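Local coordinates for kappa-carrageenase (Pseudoalteromonas carrageenovora, PDB 1DYP), which is a family 16 glycoside hydrolase whose catalytic domain cleaves beta-1,4 linkages inside kappa-carrageenan, between D-galactose 4-sulfate and 3,6-anhydro-D-galactose, at residues Gln34-Tyr38 with Phe117-Ser121. The protein carries 1 engineered substitution. Residues are numbered along the deposited sequence; the frame is centred on the assembly and turned at random.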
loop_
_atom_site.group_PDB
_atom_site.type_symbol
_atom_site.label_atom_id
_atom_site.label_comp_id
_atom_site.label_asym_id
_atom_site.label_seq_id
_atom_site.Cartn_x
_atom_site.Cartn_y
_atom_site.Cartn_z
ATOM N N GLN A 34 -9.621 7.306 -7.429
ATOM C CA GLN A 34 -8.988 8.618 -7.435
ATOM C C GLN A 34 -9.176 9.210 -6.048
ATOM O O GLN A 34 -10.028 10.069 -5.828
ATOM C CB GLN A 34 -9.615 9.517 -8.503
ATOM C CG GLN A 34 -8.858 10.819 -8.716
ATOM C CD GLN A 34 -9.331 11.580 -9.938
ATOM O OE1 GLN A 34 -9.181 11.118 -11.072
ATOM N NE2 GLN A 34 -9.907 12.757 -9.714
ATOM N N THR A 35 -8.370 8.718 -5.114
ATOM C CA THR A 35 -8.423 9.132 -3.721
ATOM C C THR A 35 -7.706 10.447 -3.456
ATOM O O THR A 35 -7.235 11.112 -4.378
ATOM C CB THR A 35 -7.784 8.068 -2.820
ATOM O OG1 THR A 35 -6.375 8.011 -3.081
ATOM C CG2 THR A 35 -8.400 6.702 -3.101
ATOM N N GLU A 36 -7.629 10.810 -2.181
ATOM C CA GLU A 36 -6.950 12.033 -1.783
ATOM C C GLU A 36 -5.493 11.893 -2.211
ATOM O O GLU A 36 -4.946 10.790 -2.211
ATOM C CB GLU A 36 -7.059 12.235 -0.264
ATOM C CG GLU A 36 -6.161 11.356 0.625
ATOM C CD GLU A 36 -6.560 9.882 0.688
ATOM O OE1 GLU A 36 -7.701 9.526 0.317
ATOM O OE2 GLU A 36 -5.720 9.072 1.141
ATOM N N ASN A 37 -4.873 13.005 -2.587
ATOM C CA ASN A 37 -3.486 12.978 -3.032
ATOM C C ASN A 37 -2.469 13.146 -1.920
ATOM O O ASN A 37 -2.742 13.740 -0.881
ATOM C CB ASN A 37 -3.241 14.055 -4.089
ATOM C CG ASN A 37 -3.946 13.760 -5.394
ATOM O OD1 ASN A 37 -3.853 12.652 -5.923
ATOM N ND2 ASN A 37 -4.650 14.751 -5.927
ATOM N N TYR A 38 -1.284 12.603 -2.164
ATOM C CA TYR A 38 -0.173 12.685 -1.233
ATOM C C TYR A 38 1.084 12.310 -2.003
ATOM O O TYR A 38 1.014 12.024 -3.199
ATOM C CB TYR A 38 -0.405 11.761 -0.033
ATOM C CG TYR A 38 -0.837 10.355 -0.379
ATOM C CD1 TYR A 38 0.097 9.378 -0.722
ATOM C CD2 TYR A 38 -2.186 9.998 -0.351
ATOM C CE1 TYR A 38 -0.305 8.076 -1.022
ATOM C CE2 TYR A 38 -2.596 8.703 -0.653
ATOM C CZ TYR A 38 -1.652 7.749 -0.985
ATOM O OH TYR A 38 -2.061 6.467 -1.277
ATOM N N PHE A 117 0.373 -3.026 -1.967
ATOM C CA PHE A 117 -0.879 -3.635 -1.556
ATOM C C PHE A 117 -0.832 -3.347 -0.065
ATOM O O PHE A 117 0.054 -3.821 0.648
ATOM C CB PHE A 117 -0.874 -5.138 -1.852
ATOM C CG PHE A 117 -2.092 -5.865 -1.353
ATOM C CD1 PHE A 117 -3.352 -5.271 -1.390
ATOM C CD2 PHE A 117 -1.979 -7.161 -0.869
ATOM C CE1 PHE A 117 -4.483 -5.959 -0.950
ATOM C CE2 PHE A 117 -3.098 -7.861 -0.429
ATOM C CZ PHE A 117 -4.354 -7.259 -0.469
ATOM N N TRP A 118 -1.775 -2.542 0.400
ATOM C CA TRP A 118 -1.777 -2.134 1.792
ATOM C C TRP A 118 -3.158 -1.688 2.234
ATOM O O TRP A 118 -4.120 -1.758 1.475
ATOM C CB TRP A 118 -0.781 -0.980 1.961
ATOM C CG TRP A 118 -1.042 0.186 1.030
ATOM C CD1 TRP A 118 -1.136 0.144 -0.332
ATOM C CD2 TRP A 118 -1.236 1.556 1.400
ATOM N NE1 TRP A 118 -1.380 1.402 -0.834
ATOM C CE2 TRP A 118 -1.447 2.287 0.209
ATOM C CE3 TRP A 118 -1.251 2.238 2.622
ATOM C CZ2 TRP A 118 -1.671 3.668 0.204
ATOM C CZ3 TRP A 118 -1.473 3.617 2.618
ATOM C CH2 TRP A 118 -1.681 4.312 1.414
HETATM N N MSE A 119 -3.250 -1.248 3.478
HETATM C CA MSE A 119 -4.512 -0.762 4.011
HETATM C C MSE A 119 -4.186 0.301 5.043
HETATM O O MSE A 119 -3.185 0.207 5.758
HETATM C CB MSE A 119 -5.329 -1.907 4.628
HETATM C CG MSE A 119 -4.662 -2.642 5.781
HETATM SE SE MSE A 119 -5.625 -4.252 6.269
HETATM C CE MSE A 119 -4.682 -5.497 5.119
ATOM N N TYR A 120 -5.016 1.331 5.104
ATOM C CA TYR A 120 -4.770 2.401 6.047
ATOM C C TYR A 120 -6.059 3.028 6.516
ATOM O O TYR A 120 -7.076 2.991 5.824
ATOM C CB TYR A 120 -3.867 3.474 5.421
ATOM C CG TYR A 120 -4.483 4.262 4.282
ATOM C CD1 TYR A 120 -4.798 3.651 3.065
ATOM C CD2 TYR A 120 -4.708 5.633 4.407
ATOM C CE1 TYR A 120 -5.313 4.391 2.001
ATOM C CE2 TYR A 120 -5.225 6.380 3.352
ATOM C CZ TYR A 120 -5.522 5.756 2.152
ATOM O OH TYR A 120 -6.018 6.503 1.102
ATOM N N SER A 121 -5.997 3.605 7.707
ATOM C CA SER A 121 -7.148 4.250 8.308
ATOM C C SER A 121 -7.056 5.747 8.111
ATOM O O SER A 121 -6.081 6.266 7.566
ATOM C CB SER A 121 -7.175 3.969 9.809
ATOM O OG SER A 121 -6.119 4.663 10.459
HETATM O O HOH W 1 -5.105 6.256 -1.453
#
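The hydroxyl of Y120 is gripped by three partners. It gives its proton to E36, OH to OE2 2.6 Å, and meets the lone pair of that oxygen on the side facing OE1. A water donates to the same OH over 2.7 Å, and K90 is hydrogen-bonded to it as well. Tyrosine suits this place because its long, rigid ring carries to the loop a hydroxyl that can both give and accept. E36 OE1 forms a salt bridge with K90, which probably keeps E36 ionised. Glutamate fits because its chain bends at chi2 (-71°) and brings the carboxylate to the edge of the tyrosine ring, the two planes 53° apart. The same water is also hydrogen-bonded to T35 OG1 (2.7 Å) and, in the plane of the Y38 ring, to Y38 OH (3.1 Å), tying loop to strand. Y38 points its hydroxyl at the rim of the W118 indole, OH lying 3.2 Å from CZ2 and in the indole plane. The broad tryptophan serves several neighbours: its CH2 lies 3.5 Å above the plane of the Y120 ring, offset toward the rim, NE1 is hydrogen-bonded to S230 OG, and the indole touches the nucleophile E137 and active-site D139. The loop between strands 31-32 and 41-43 thus packs on the catalytic side of the family 16 β-jelly-roll sandwich, against strand 113-120, which runs antiparallel between strands 133-139 and 225-233.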